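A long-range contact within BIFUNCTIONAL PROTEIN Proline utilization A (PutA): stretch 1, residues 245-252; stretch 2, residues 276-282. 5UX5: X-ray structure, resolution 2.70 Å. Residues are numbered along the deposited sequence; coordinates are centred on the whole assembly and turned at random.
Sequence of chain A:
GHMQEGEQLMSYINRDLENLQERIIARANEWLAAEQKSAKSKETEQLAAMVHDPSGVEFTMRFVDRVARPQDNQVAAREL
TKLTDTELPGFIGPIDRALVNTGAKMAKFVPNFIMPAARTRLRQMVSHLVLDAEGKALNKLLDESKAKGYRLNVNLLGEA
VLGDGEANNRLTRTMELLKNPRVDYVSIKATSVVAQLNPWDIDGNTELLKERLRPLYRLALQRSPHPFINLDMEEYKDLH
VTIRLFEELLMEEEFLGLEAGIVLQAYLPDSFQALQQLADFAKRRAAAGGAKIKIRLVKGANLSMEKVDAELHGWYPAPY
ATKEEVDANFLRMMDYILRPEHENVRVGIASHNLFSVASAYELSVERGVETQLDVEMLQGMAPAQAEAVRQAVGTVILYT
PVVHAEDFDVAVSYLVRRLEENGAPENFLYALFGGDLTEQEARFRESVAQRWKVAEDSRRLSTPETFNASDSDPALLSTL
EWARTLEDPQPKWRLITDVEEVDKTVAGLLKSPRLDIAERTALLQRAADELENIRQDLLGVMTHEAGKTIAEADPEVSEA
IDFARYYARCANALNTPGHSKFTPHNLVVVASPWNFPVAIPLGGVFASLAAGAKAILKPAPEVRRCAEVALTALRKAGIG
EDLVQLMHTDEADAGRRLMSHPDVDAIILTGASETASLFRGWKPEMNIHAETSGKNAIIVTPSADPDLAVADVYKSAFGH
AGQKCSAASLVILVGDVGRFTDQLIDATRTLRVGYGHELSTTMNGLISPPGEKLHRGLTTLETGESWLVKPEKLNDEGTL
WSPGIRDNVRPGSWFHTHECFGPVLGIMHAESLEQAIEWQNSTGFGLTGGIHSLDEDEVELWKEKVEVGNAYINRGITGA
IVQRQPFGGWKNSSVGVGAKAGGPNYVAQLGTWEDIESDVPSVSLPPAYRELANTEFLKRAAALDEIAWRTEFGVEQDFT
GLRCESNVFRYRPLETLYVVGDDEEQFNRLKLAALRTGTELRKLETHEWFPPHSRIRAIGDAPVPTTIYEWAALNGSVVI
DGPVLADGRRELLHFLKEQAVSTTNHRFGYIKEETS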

ATOM      1  N   LEU A 245     -18.904  19.040  -0.279  1.00 39.41           N
ATOM      2  CA  LEU A 245     -18.367  20.357   0.015  1.00 39.49           C
ATOM      3  C   LEU A 245     -19.116  21.423  -0.772  1.00 36.26           C
ATOM      4  O   LEU A 245     -19.592  22.408  -0.206  1.00 33.53           O
ATOM      5  CB  LEU A 245     -16.870  20.365  -0.304  1.00 36.37           C
ATOM      6  CG  LEU A 245     -16.201  21.676  -0.661  1.00 36.50           C
ATOM      7  CD1 LEU A 245     -16.188  22.562   0.571  1.00 32.70           C
ATOM      8  CD2 LEU A 245     -14.806  21.375  -1.189  1.00 30.85           C
ATOM      9  N   PHE A 246     -19.285  21.191  -2.074  1.00 31.97           N
ATOM     10  CA  PHE A 246     -19.973  22.128  -2.959  1.00 32.41           C
ATOM     11  C   PHE A 246     -21.388  22.425  -2.477  1.00 41.31           C
ATOM     12  O   PHE A 246     -21.769  23.588  -2.342  1.00 53.32           O
ATOM     13  CB  PHE A 246     -19.985  21.534  -4.357  1.00 35.55           C
ATOM     14  CG  PHE A 246     -20.439  22.454  -5.451  1.00 36.12           C
ATOM     15  CD1 PHE A 246     -19.698  23.561  -5.804  1.00 40.02           C
ATOM     16  CD2 PHE A 246     -21.554  22.123  -6.230  1.00 36.14           C
ATOM     17  CE1 PHE A 246     -20.106  24.382  -6.879  1.00 44.52           C
ATOM     18  CE2 PHE A 246     -21.958  22.919  -7.295  1.00 32.48           C
ATOM     19  CZ  PHE A 246     -21.235  24.048  -7.619  1.00 32.62           C
ATOM     20  N   GLU A 247     -22.175  21.385  -2.176  1.00 37.83           N
ATOM     21  CA  GLU A 247     -23.595  21.593  -1.891  1.00 34.64           C
ATOM     22  C   GLU A 247     -23.827  22.172  -0.507  1.00 40.26           C
ATOM     23  O   GLU A 247     -24.687  23.041  -0.327  1.00 46.21           O
ATOM     24  CB  GLU A 247     -24.361  20.287  -2.061  1.00 34.29           C
ATOM     25  CG  GLU A 247     -24.372  19.862  -3.503  1.00 36.17           C
ATOM     26  CD  GLU A 247     -25.132  18.578  -3.793  1.00 37.45           C
ATOM     27  OE1 GLU A 247     -24.922  18.061  -4.896  1.00 37.56           O
ATOM     28  OE2 GLU A 247     -25.887  18.056  -2.945  1.00 34.14           O
ATOM     29  N   GLU A 248     -23.069  21.735   0.482  1.00 40.54           N
ATOM     30  CA  GLU A 248     -23.246  22.334   1.792  1.00 42.02           C
ATOM     31  C   GLU A 248     -22.846  23.814   1.766  1.00 50.56           C
ATOM     32  O   GLU A 248     -23.613  24.685   2.203  1.00 50.07           O
ATOM     33  CB  GLU A 248     -22.444  21.543   2.820  1.00 36.13           C
ATOM     34  CG  GLU A 248     -23.052  20.199   3.144  1.00 36.02           C
ATOM     35  CD  GLU A 248     -22.332  19.511   4.287  1.00 50.59           C
ATOM     36  OE1 GLU A 248     -22.611  18.309   4.554  1.00 35.72           O
ATOM     37  OE2 GLU A 248     -21.474  20.187   4.908  1.00 47.39           O
ATOM     38  N   LEU A 249     -21.696  24.127   1.160  1.00 48.34           N
ATOM     39  CA  LEU A 249     -21.186  25.491   1.217  1.00 46.09           C
ATOM     40  C   LEU A 249     -22.106  26.455   0.490  1.00 54.05           C
ATOM     41  O   LEU A 249     -22.391  27.550   0.992  1.00 62.41           O
ATOM     42  CB  LEU A 249     -19.785  25.549   0.627  1.00 43.15           C
ATOM     43  CG  LEU A 249     -18.937  26.751   1.018  1.00 46.59           C
ATOM     44  CD1 LEU A 249     -18.782  26.786   2.517  1.00 55.94           C
ATOM     45  CD2 LEU A 249     -17.573  26.638   0.354  1.00 43.60           C
ATOM     46  N   LEU A 250     -22.620  26.046  -0.662  1.00 44.50           N
ATOM     47  CA  LEU A 250     -23.422  26.936  -1.482  1.00 39.54           C
ATOM     48  C   LEU A 250     -24.850  27.125  -0.964  1.00 43.09           C
ATOM     49  O   LEU A 250     -25.594  27.920  -1.550  1.00 44.90           O
ATOM     50  CB  LEU A 250     -23.450  26.419  -2.925  1.00 39.68           C
ATOM     51  CG  LEU A 250     -22.145  26.580  -3.700  1.00 39.94           C
ATOM     52  CD1 LEU A 250     -22.348  26.307  -5.185  1.00 35.11           C
ATOM     53  CD2 LEU A 250     -21.595  27.987  -3.481  1.00 37.49           C
ATOM     54  N   MET A 251     -25.268  26.410   0.084  1.00 41.90           N
ATOM     55  CA  MET A 251     -26.579  26.637   0.681  1.00 42.24           C
ATOM     56  C   MET A 251     -26.503  27.490   1.942  1.00 45.23           C
ATOM     57  O   MET A 251     -27.543  27.914   2.446  1.00 49.71           O
ATOM     58  CB  MET A 251     -27.276  25.302   1.014  1.00 40.17           C
ATOM     59  CG  MET A 251     -27.694  24.487  -0.203  1.00 39.38           C
ATOM     60  SD  MET A 251     -28.725  25.393  -1.367  1.00 49.80           S
ATOM     61  CE  MET A 251     -30.217  25.634  -0.410  1.00 49.38           C
ATOM     62  N   GLU A 252     -25.306  27.767   2.450  1.00 47.78           N
ATOM     63  CA  GLU A 252     -25.158  28.655   3.593  1.00 50.44           C
ATOM     64  C   GLU A 252     -25.689  30.039   3.248  1.00 51.13           C
ATOM     65  O   GLU A 252     -25.559  30.498   2.111  1.00 55.06           O
ATOM     66  CB  GLU A 252     -23.692  28.721   4.005  1.00 41.87           C
ATOM     67  CG  GLU A 252     -23.227  27.448   4.590  1.00 42.59           C
ATOM     68  CD  GLU A 252     -21.748  27.435   4.906  1.00 51.57           C
ATOM     69  OE1 GLU A 252     -21.114  28.518   4.942  1.00 49.24           O
ATOM     70  OE2 GLU A 252     -21.221  26.315   5.106  1.00 55.48           O
TER
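Stretch 2 276-282: QQLADFA

The most unusual feature of this contact is the way a single acidic side chain, that of Glu 247, serves both a hydrogen bond and an aromatic ring. Its CG atom stands 3.5 Å from the centroid of the Phe 281 ring and only 4° off the ring normal, so the aliphatic part of the glutamate lies almost exactly over the ring face in a CH-pi contact. Its carboxylate reaches on to Gln 277, one helical turn earlier in stretch 2, where Gln 277 NE2 donates a hydrogen bond to Glu 247 OE2 of 2.9 Å with an N-H...acceptor angle of 158°. Glu 247 OE1 also lies just 2.6 Å from Gln 277 OE1, an approach whose nature the geometry leaves open.

Stretch 2 is helical throughout, a segment of a helix that extends beyond it in both directions. Its phi and psi values stay close to the helical norm, and successive i to i-4 backbone hydrogen bonds run from Asp 280 N to Gln 276 O (3.0 Å), from Phe 281 N to Gln 277 O (2.9 Å) and from Ala 282 N to Leu 278 O (2.9 Å). It lies alongside the helix of stretch 1 with the same N-to-C direction, the two axes making an angle of 4°, so the helices are very nearly parallel. The closest approach of the axes is 11.6 Å, a wide spacing that is bridged by long side chains. The nearest CA atoms are those of Glu 247 and Phe 281, 7.5 Å apart, and these two residues also contribute most of the 312 Å² buried between the stretches.

The CA-to-CB bond of Phe 281, whose chi1 is t, points toward stretch 1, and the ring is contacted by residues one turn apart on that helix. Glu 247 CB packs over one face of the ring, 3.5 Å from Phe 281 CE1. Met 251 approaches differently: its CG lies at the ring edge, near the ring plane, 3.6 Å from Phe 281 CE1, while its SD is 4.7 Å from the centroid of the Phe 281 ring and 54° off the normal, an oblique sulfur-aromatic approach. Chi1 m places CG, and chi2 m then sets SD; all three chi angles of Met 251 are m.

Leu 278 extends the contact to Phe 246. Its CA-to-CB bond points sideways, but the end of the side chain comes nearer, and Leu 278 CD2 rests 3.9 Å from Phe 246 CD2, meeting that ring obliquely. The same methyl, Leu 278 CD2, is 3.4 Å from Glu 247 OE1, so the carboxylate is bordered by an apolar group as well as by the amide of Gln 277. Gln 277 likewise starts sideways and bends its end inward, through chi1 t and chi2 m, to reach the acid. Gln 276, Ala 279, Asp 280 and Ala 282 make no contact with stretch 1.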

ATOM      1  N   GLN A 276     -27.279  13.892 -12.046  1.00 36.53           N
ATOM      2  CA  GLN A 276     -28.698  13.963 -11.722  1.00 39.54           C
ATOM      3  C   GLN A 276     -28.910  14.539 -10.330  1.00 47.81           C
ATOM      4  O   GLN A 276     -29.807  15.367 -10.113  1.00 49.90           O
ATOM      5  CB  GLN A 276     -29.342  12.589 -11.845  1.00 34.15           C
ATOM      6  CG  GLN A 276     -29.410  12.093 -13.263  1.00 34.24           C
ATOM      7  CD  GLN A 276     -30.064  10.736 -13.365  1.00 37.19           C
ATOM      8  OE1 GLN A 276     -31.225  10.630 -13.749  1.00 57.64           O
ATOM      9  NE2 GLN A 276     -29.333   9.696 -13.014  1.00 34.02           N
ATOM     10  N   GLN A 277     -28.085  14.130  -9.374  1.00 40.37           N
ATOM     11  CA  GLN A 277     -28.258  14.659  -8.035  1.00 39.46           C
ATOM     12  C   GLN A 277     -27.927  16.142  -7.994  1.00 39.11           C
ATOM     13  O   GLN A 277     -28.631  16.919  -7.335  1.00 39.60           O
ATOM     14  CB  GLN A 277     -27.399  13.876  -7.056  1.00 33.08           C
ATOM     15  CG  GLN A 277     -27.718  14.122  -5.604  1.00 38.84           C
ATOM     16  CD  GLN A 277     -27.098  15.438  -5.145  1.00 48.74           C
ATOM     17  OE1 GLN A 277     -26.134  15.907  -5.750  1.00 54.11           O
ATOM     18  NE2 GLN A 277     -27.616  16.014  -4.063  1.00 43.23           N
ATOM     19  N   LEU A 278     -26.872  16.555  -8.701  1.00 33.11           N
ATOM     20  CA  LEU A 278     -26.546  17.975  -8.751  1.00 38.32           C
ATOM     21  C   LEU A 278     -27.615  18.780  -9.484  1.00 40.89           C
ATOM     22  O   LEU A 278     -27.911  19.913  -9.085  1.00 41.14           O
ATOM     23  CB  LEU A 278     -25.176  18.174  -9.401  1.00 43.00           C
ATOM     24  CG  LEU A 278     -23.975  17.932  -8.480  1.00 41.53           C
ATOM     25  CD1 LEU A 278     -22.789  17.396  -9.237  1.00 43.13           C
ATOM     26  CD2 LEU A 278     -23.617  19.237  -7.861  1.00 46.91           C
ATOM     27  N   ALA A 279     -28.259  18.199 -10.502  1.00 45.90           N
ATOM     28  CA  ALA A 279     -29.311  18.923 -11.207  1.00 35.26           C
ATOM     29  C   ALA A 279     -30.513  19.123 -10.302  1.00 45.47           C
ATOM     30  O   ALA A 279     -31.123  20.200 -10.305  1.00 49.68           O
ATOM     31  CB  ALA A 279     -29.723  18.186 -12.481  1.00 35.38           C
ATOM     32  N   ASP A 280     -30.849  18.111  -9.492  1.00 40.86           N
ATOM     33  CA  ASP A 280     -31.922  18.310  -8.526  1.00 41.35           C
ATOM     34  C   ASP A 280     -31.507  19.342  -7.492  1.00 48.72           C
ATOM     35  O   ASP A 280     -32.290  20.247  -7.176  1.00 52.76           O
ATOM     36  CB  ASP A 280     -32.325  16.993  -7.837  1.00 38.63           C
ATOM     37  CG  ASP A 280     -32.898  15.942  -8.816  1.00 58.18           C
ATOM     38  OD1 ASP A 280     -33.410  16.304  -9.918  1.00 67.87           O
ATOM     39  OD2 ASP A 280     -32.876  14.741  -8.450  1.00 62.17           O
ATOM     40  N   PHE A 281     -30.246  19.267  -7.024  1.00 46.52           N
ATOM     41  CA  PHE A 281     -29.732  20.228  -6.047  1.00 43.24           C
ATOM     42  C   PHE A 281     -29.902  21.662  -6.545  1.00 43.44           C
ATOM     43  O   PHE A 281     -30.299  22.559  -5.791  1.00 38.22           O
ATOM     44  CB  PHE A 281     -28.254  19.944  -5.742  1.00 35.67           C
ATOM     45  CG  PHE A 281     -27.616  21.011  -4.935  1.00 35.80           C
ATOM     46  CD1 PHE A 281     -27.857  21.089  -3.573  1.00 39.17           C
ATOM     47  CD2 PHE A 281     -26.846  21.982  -5.529  1.00 35.43           C
ATOM     48  CE1 PHE A 281     -27.315  22.106  -2.809  1.00 41.79           C
ATOM     49  CE2 PHE A 281     -26.291  22.995  -4.769  1.00 38.46           C
ATOM     50  CZ  PHE A 281     -26.526  23.057  -3.407  1.00 36.40           C
ATOM     51  N   ALA A 282     -29.592  21.896  -7.818  1.00 43.61           N
ATOM     52  CA  ALA A 282     -29.767  23.221  -8.392  1.00 41.07           C
ATOM     53  C   ALA A 282     -31.229  23.659  -8.388  1.00 42.07           C
ATOM     54  O   ALA A 282     -31.513  24.857  -8.296  1.00 51.08           O
ATOM     55  CB  ALA A 282     -29.210  23.236  -9.815  1.00 37.64           C
TER